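Local coordinates for protein nucleoside-diphosphate-sugar epimerase (Pseudomonas aeruginosa, PDB 2X4G) that probably binds a nicotinamide cofactor and acts on a nucleoside-diphosphate sugar, as other members of the epimerase/dehydratase family do, at residues 104-107 against 108-112; 155-158 against 159-162. All coordinates share one frame; numbering follows the deposited sequence.

Contact 1 of 2, residues 104-107 against 108-112; sequences GQTN and PFYAA
With CG of Tyr110 anti to its carbonyl carbon (chi1 -70°), the phenol ring lies back along helix 98-116 against the preceding turn, where Thr106 meets it. The stretch is a helical turn with a proline in mid-helix, part of one of the helices that flank the parallel sheet of a Rossmann fold. CB of Thr106 touches CE2 of Tyr110 at 3.8 Å, and CD2 of the ring lies 3.3 Å from Thr106 O, an approach oblique to the ring. Thr106 itself places OG1 between its backbone N and carbonyl carbon (chi1 50°), and that hydroxyl stands within hydrogen-bonding reach of both Gln165 OE1 and, within its own helix, Leu103 O, which must share its single proton or take it in turn. CG2 is left beside the backbone N, anti to the carbonyl carbon. Tyr110 reaches the same neighbouring helix, 154-171, packing on Gln165, Ala166 and Gln169.

From Tyr110 on the backbone bonding is regular. Tyr110 N donates to Thr106 O over 3.2 Å, almost straight at 166°, and Ala111 N donates to Asn107 O at 3.0 Å. Pro108 has no N-H to give to the turn before, and the helix is kinked there. Its CD instead stands 3.1 Å from Gly104 O and 3.3 Å from Gln105 O, so methylene rather than a donor faces both carbonyls. The pyrrolidine ring packs on Leu66 and on His68 of helix 68-74. The ring end of Phe109 leads off from the turn and meets Phe83 and, on strand 121-124, Ile121; its CD2 lies 4.0 Å above one face of the Tyr110 ring, displaced toward the rim.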
ATOM      1  N   GLY A 104      12.214 -19.601   3.431  1.00 66.32           N
ATOM      2  CA  GLY A 104      11.632 -20.874   3.029  1.00 67.03           C
ATOM      3  C   GLY A 104      12.068 -21.365   1.658  1.00 66.04           C
ATOM      4  O   GLY A 104      12.066 -22.571   1.394  1.00 66.73           O
ATOM      5  N   GLN A 105      12.419 -20.440   0.778  1.00 64.76           N
ATOM      6  CA  GLN A 105      12.915 -20.800  -0.543  1.00 63.87           C
ATOM      7  C   GLN A 105      14.383 -21.187  -0.470  1.00 62.41           C
ATOM      8  O   GLN A 105      14.791 -22.173  -1.101  1.00 63.09           O
ATOM      9  CB  GLN A 105      12.740 -19.645  -1.539  1.00 63.51           C
ATOM     10  CG  GLN A 105      11.272 -19.388  -1.984  1.00 66.48           C
ATOM     11  CD  GLN A 105      11.123 -18.186  -2.956  1.00 67.91           C
ATOM     12  OE1 GLN A 105      12.040 -17.872  -3.751  1.00 67.59           O
ATOM     13  NE2 GLN A 105       9.959 -17.523  -2.894  1.00 67.42           N
ATOM     14  N   THR A 106      15.185 -20.430   0.279  1.00 60.36           N
ATOM     15  CA  THR A 106      16.619 -20.693   0.306  1.00 58.61           C
ATOM     16  C   THR A 106      16.975 -21.918   1.123  1.00 58.48           C
ATOM     17  O   THR A 106      17.943 -22.605   0.819  1.00 58.17           O
ATOM     18  CB  THR A 106      17.435 -19.524   0.880  1.00 58.26           C
ATOM     19  OG1 THR A 106      16.862 -19.119   2.125  1.00 58.94           O
ATOM     20  CG2 THR A 106      17.482 -18.346  -0.092  1.00 56.93           C
ATOM     21  N   ASN A 107      16.217 -22.198   2.171  1.00 58.49           N
ATOM     22  CA  ASN A 107      16.666 -23.221   3.101  1.00 58.66           C
ATOM     23  C   ASN A 107      16.852 -24.592   2.443  1.00 58.07           C
ATOM     24  O   ASN A 107      17.870 -25.248   2.678  1.00 58.70           O
ATOM     25  CB  ASN A 107      15.777 -23.309   4.336  1.00 59.66           C
ATOM     26  CG  ASN A 107      16.584 -23.538   5.590  1.00 61.29           C
ATOM     27  OD1 ASN A 107      17.591 -22.848   5.831  1.00 61.54           O
ATOM     28  ND2 ASN A 107      16.176 -24.519   6.393  1.00 62.54           N
ATOM     29  N   PRO A 108      15.897 -25.022   1.597  1.00 56.95           N
ATOM     30  CA  PRO A 108      16.083 -26.310   0.936  1.00 56.48           C
ATOM     31  C   PRO A 108      17.301 -26.334   0.011  1.00 54.50           C
ATOM     32  O   PRO A 108      17.952 -27.369  -0.132  1.00 55.47           O
ATOM     33  CB  PRO A 108      14.785 -26.487   0.127  1.00 56.61           C
ATOM     34  CG  PRO A 108      13.799 -25.622   0.781  1.00 57.38           C
ATOM     35  CD  PRO A 108      14.587 -24.438   1.270  1.00 56.93           C
ATOM     36  N   PHE A 109      17.593 -25.204  -0.615  1.00 51.98           N
ATOM     37  CA  PHE A 109      18.703 -25.113  -1.546  1.00 49.86           C
ATOM     38  C   PHE A 109      19.997 -25.434  -0.827  1.00 49.10           C
ATOM     39  O   PHE A 109      20.801 -26.225  -1.304  1.00 48.40           O
ATOM     40  CB  PHE A 109      18.752 -23.716  -2.177  1.00 48.75           C
ATOM     41  CG  PHE A 109      20.049 -23.404  -2.856  1.00 47.77           C
ATOM     42  CD1 PHE A 109      20.317 -23.901  -4.121  1.00 47.29           C
ATOM     43  CD2 PHE A 109      21.002 -22.623  -2.226  1.00 46.65           C
ATOM     44  CE1 PHE A 109      21.502 -23.633  -4.742  1.00 46.29           C
ATOM     45  CE2 PHE A 109      22.183 -22.348  -2.841  1.00 46.52           C
ATOM     46  CZ  PHE A 109      22.439 -22.856  -4.108  1.00 46.98           C
ATOM     47  N   TYR A 110      20.183 -24.813   0.327  1.00 48.83           N
ATOM     48  CA  TYR A 110      21.359 -25.060   1.152  1.00 48.82           C
ATOM     49  C   TYR A 110      21.389 -26.516   1.605  1.00 49.77           C
ATOM     50  O   TYR A 110      22.432 -27.188   1.545  1.00 49.83           O
ATOM     51  CB  TYR A 110      21.362 -24.136   2.361  1.00 49.09           C
ATOM     52  CG  TYR A 110      21.621 -22.689   2.029  1.00 47.63           C
ATOM     53  CD1 TYR A 110      22.783 -22.302   1.395  1.00 47.40           C
ATOM     54  CD2 TYR A 110      20.712 -21.707   2.360  1.00 48.57           C
ATOM     55  CE1 TYR A 110      23.036 -20.972   1.093  1.00 46.60           C
ATOM     56  CE2 TYR A 110      20.958 -20.372   2.063  1.00 47.95           C
ATOM     57  CZ  TYR A 110      22.122 -20.013   1.436  1.00 46.20           C
ATOM     58  OH  TYR A 110      22.366 -18.695   1.157  1.00 45.24           O
ATOM     59  N   ALA A 111      20.235 -27.003   2.043  1.00 50.24           N
ATOM     60  CA  ALA A 111      20.076 -28.422   2.317  1.00 51.28           C
ATOM     61  C   ALA A 111      20.636 -29.254   1.157  1.00 50.47           C
ATOM     62  O   ALA A 111      21.520 -30.079   1.374  1.00 50.91           O
ATOM     63  CB  ALA A 111      18.604 -28.765   2.566  1.00 51.98           C
ATOM     64  N   ALA A 112      20.153 -29.011  -0.066  1.00 49.31           N
ATOM     65  CA  ALA A 112      20.549 -29.832  -1.227  1.00 48.98           C
ATOM     66  C   ALA A 112      22.020 -29.692  -1.589  1.00 48.73           C
ATOM     67  O   ALA A 112      22.609 -30.642  -2.087  1.00 49.05           O
ATOM     68  CB  ALA A 112      19.694 -29.529  -2.425  1.00 47.81           C
TER

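Contact 2 of 2, residues 155-158 against 159-162; sequences YVLC and KWAL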
ATOM      1  N   TYR A 155      11.562  -4.901   4.131  1.00 54.99           N
ATOM      2  CA  TYR A 155      12.504  -5.141   3.039  1.00 53.10           C
ATOM      3  C   TYR A 155      13.910  -5.356   3.577  1.00 52.25           C
ATOM      4  O   TYR A 155      14.544  -6.375   3.280  1.00 51.51           O
ATOM      5  CB  TYR A 155      12.505  -3.970   2.044  1.00 52.72           C
ATOM      6  CG  TYR A 155      13.263  -4.268   0.781  1.00 52.06           C
ATOM      7  CD1 TYR A 155      12.766  -5.186  -0.133  1.00 54.37           C
ATOM      8  CD2 TYR A 155      14.480  -3.659   0.507  1.00 51.49           C
ATOM      9  CE1 TYR A 155      13.452  -5.484  -1.299  1.00 54.52           C
ATOM     10  CE2 TYR A 155      15.180  -3.951  -0.648  1.00 51.74           C
ATOM     11  CZ  TYR A 155      14.664  -4.867  -1.555  1.00 53.33           C
ATOM     12  OH  TYR A 155      15.333  -5.192  -2.724  1.00 53.40           O
ATOM     13  N   VAL A 156      14.392  -4.384   4.358  1.00 52.21           N
ATOM     14  CA  VAL A 156      15.715  -4.469   4.993  1.00 51.62           C
ATOM     15  C   VAL A 156      15.812  -5.731   5.840  1.00 52.66           C
ATOM     16  O   VAL A 156      16.857  -6.364   5.886  1.00 52.56           O
ATOM     17  CB  VAL A 156      16.008  -3.254   5.926  1.00 52.36           C
ATOM     18  CG1 VAL A 156      17.181  -3.560   6.863  1.00 51.61           C
ATOM     19  CG2 VAL A 156      16.261  -1.991   5.126  1.00 49.41           C
ATOM     20  N   LEU A 157      14.711  -6.091   6.505  1.00 53.76           N
ATOM     21  CA  LEU A 157      14.701  -7.200   7.447  1.00 54.44           C
ATOM     22  C   LEU A 157      14.882  -8.511   6.710  1.00 53.42           C
ATOM     23  O   LEU A 157      15.696  -9.361   7.083  1.00 52.95           O
ATOM     24  CB  LEU A 157      13.387  -7.197   8.211  1.00 55.99           C
ATOM     25  CG  LEU A 157      13.400  -7.991   9.510  1.00 58.47           C
ATOM     26  CD1 LEU A 157      14.384  -7.394  10.502  1.00 60.20           C
ATOM     27  CD2 LEU A 157      12.004  -8.030  10.117  1.00 61.47           C
ATOM     28  N   CYS A 158      14.118  -8.656   5.640  1.00 52.89           N
ATOM     29  CA  CYS A 158      14.238  -9.799   4.767  1.00 52.41           C
ATOM     30  C   CYS A 158      15.656  -9.883   4.178  1.00 50.94           C
ATOM     31  O   CYS A 158      16.305 -10.928   4.192  1.00 50.49           O
ATOM     32  CB  CYS A 158      13.184  -9.703   3.670  1.00 51.99           C
ATOM     33  SG  CYS A 158      13.503 -10.838   2.339  1.00 54.47           S
ATOM     34  N   LYS A 159      16.156  -8.763   3.692  1.00 50.45           N
ATOM     35  CA  LYS A 159      17.510  -8.737   3.143  1.00 49.64           C
ATOM     36  C   LYS A 159      18.587  -8.983   4.199  1.00 49.41           C
ATOM     37  O   LYS A 159      19.606  -9.589   3.907  1.00 50.18           O
ATOM     38  CB  LYS A 159      17.754  -7.432   2.362  1.00 49.17           C
ATOM     39  CG  LYS A 159      17.562  -7.580   0.829  1.00 49.77           C
ATOM     40  CD  LYS A 159      16.242  -8.259   0.408  1.00 53.08           C
ATOM     41  CE  LYS A 159      16.262  -8.708  -1.057  1.00 53.33           C
ATOM     42  NZ  LYS A 159      17.478  -9.542  -1.376  1.00 54.65           N
ATOM     43  N   TRP A 160      18.362  -8.540   5.423  1.00 49.58           N
ATOM     44  CA  TRP A 160      19.289  -8.833   6.519  1.00 49.35           C
ATOM     45  C   TRP A 160      19.279 -10.313   6.851  1.00 49.13           C
ATOM     46  O   TRP A 160      20.319 -10.892   7.110  1.00 49.05           O
ATOM     47  CB  TRP A 160      18.931  -8.031   7.776  1.00 50.49           C
ATOM     48  CG  TRP A 160      19.601  -8.529   9.016  1.00 50.08           C
ATOM     49  CD1 TRP A 160      20.830  -8.184   9.467  1.00 49.29           C
ATOM     50  CD2 TRP A 160      19.073  -9.469   9.960  1.00 50.13           C
ATOM     51  NE1 TRP A 160      21.112  -8.849  10.633  1.00 50.02           N
ATOM     52  CE2 TRP A 160      20.050  -9.648  10.958  1.00 50.96           C
ATOM     53  CE3 TRP A 160      17.870 -10.177  10.058  1.00 50.04           C
ATOM     54  CZ2 TRP A 160      19.860 -10.500  12.054  1.00 52.60           C
ATOM     55  CZ3 TRP A 160      17.685 -11.034  11.138  1.00 51.64           C
ATOM     56  CH2 TRP A 160      18.671 -11.183  12.124  1.00 52.50           C
ATOM     57  N   ALA A 161      18.098 -10.915   6.870  1.00 49.33           N
ATOM     58  CA  ALA A 161      17.969 -12.336   7.219  1.00 49.73           C
ATOM     59  C   ALA A 161      18.706 -13.244   6.227  1.00 48.44           C
ATOM     60  O   ALA A 161      19.515 -14.075   6.619  1.00 48.30           O
ATOM     61  CB  ALA A 161      16.508 -12.727   7.300  1.00 50.17           C
ATOM     62  N   LEU A 162      18.418 -13.073   4.941  1.00 47.59           N
ATOM     63  CA  LEU A 162      19.061 -13.864   3.893  1.00 46.48           C
ATOM     64  C   LEU A 162      20.581 -13.730   3.961  1.00 46.55           C
ATOM     65  O   LEU A 162      21.319 -14.695   3.719  1.00 46.00           O
ATOM     66  CB  LEU A 162      18.540 -13.432   2.526  1.00 45.14           C
ATOM     67  CG  LEU A 162      17.050 -13.738   2.239  1.00 45.14           C
ATOM     68  CD1 LEU A 162      16.459 -12.935   1.048  1.00 39.88           C
ATOM     69  CD2 LEU A 162      16.847 -15.256   2.037  1.00 44.63           C
TER
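Trp160 N donates to Val156 O at 2.7 Å, the shortest of four successive i to i+4 bonds in this turn of helix 154-171, though bent to 147° at the hydrogen. One residue earlier, Lys159 N is bonded to Tyr155 O at 2.9 Å. Beyond the backbone the two side chains cross obliquely: the bend at chi2 (50°) brings the lysine CD 4.2 Å over one face of the Tyr155 ring, toward its rim, with CE 4.0 Å from Tyr155 OH, and the bend at chi4 (52°) turns NZ away from the phenol oxygen. Elsewhere round the helix, Leu157 O lies in the plane of the Trp160 indole, at its edge, and Leu157 CD1 approaches Trp160 CE3 at 4.5 Å. SG of Cys158 rests against CD1 of Leu162 at 3.8 Å, and both of these residues pack on helix 98-116. Tyr155 and Lys159 have the spacing of the YxxxK signature of short-chain dehydrogenases/reductases, the superfamily to which sugar-nucleotide epimerases belong. The outer methylenes of the lysine thus cross the phenol while Tyr155 OH and Lys159 NZ stay on one side of the helix, consistent with a paired role in the active site, as in relatives.

How the contacts relate
Contact 1 precedes contact 2 along the chain, and their centres lie 16 Å apart. Each occupies its own helix, 98-116 and 154-171, with strand 121-124 between them in sequence; strands 80-83, 121-124 and 176-185 run parallel, so the two helices belong to successive beta-alpha-beta crossovers of the Rossmann domain. They pack side by side and meet directly where Thr106 CG2 lies 3.8 Å from Leu162 CD2. Residues 104-112 thus form part of the helix against which Cys158 and Leu162 pack, while Tyr155 and Lys159 sit near the start of the second helix, probably at the cofactor site.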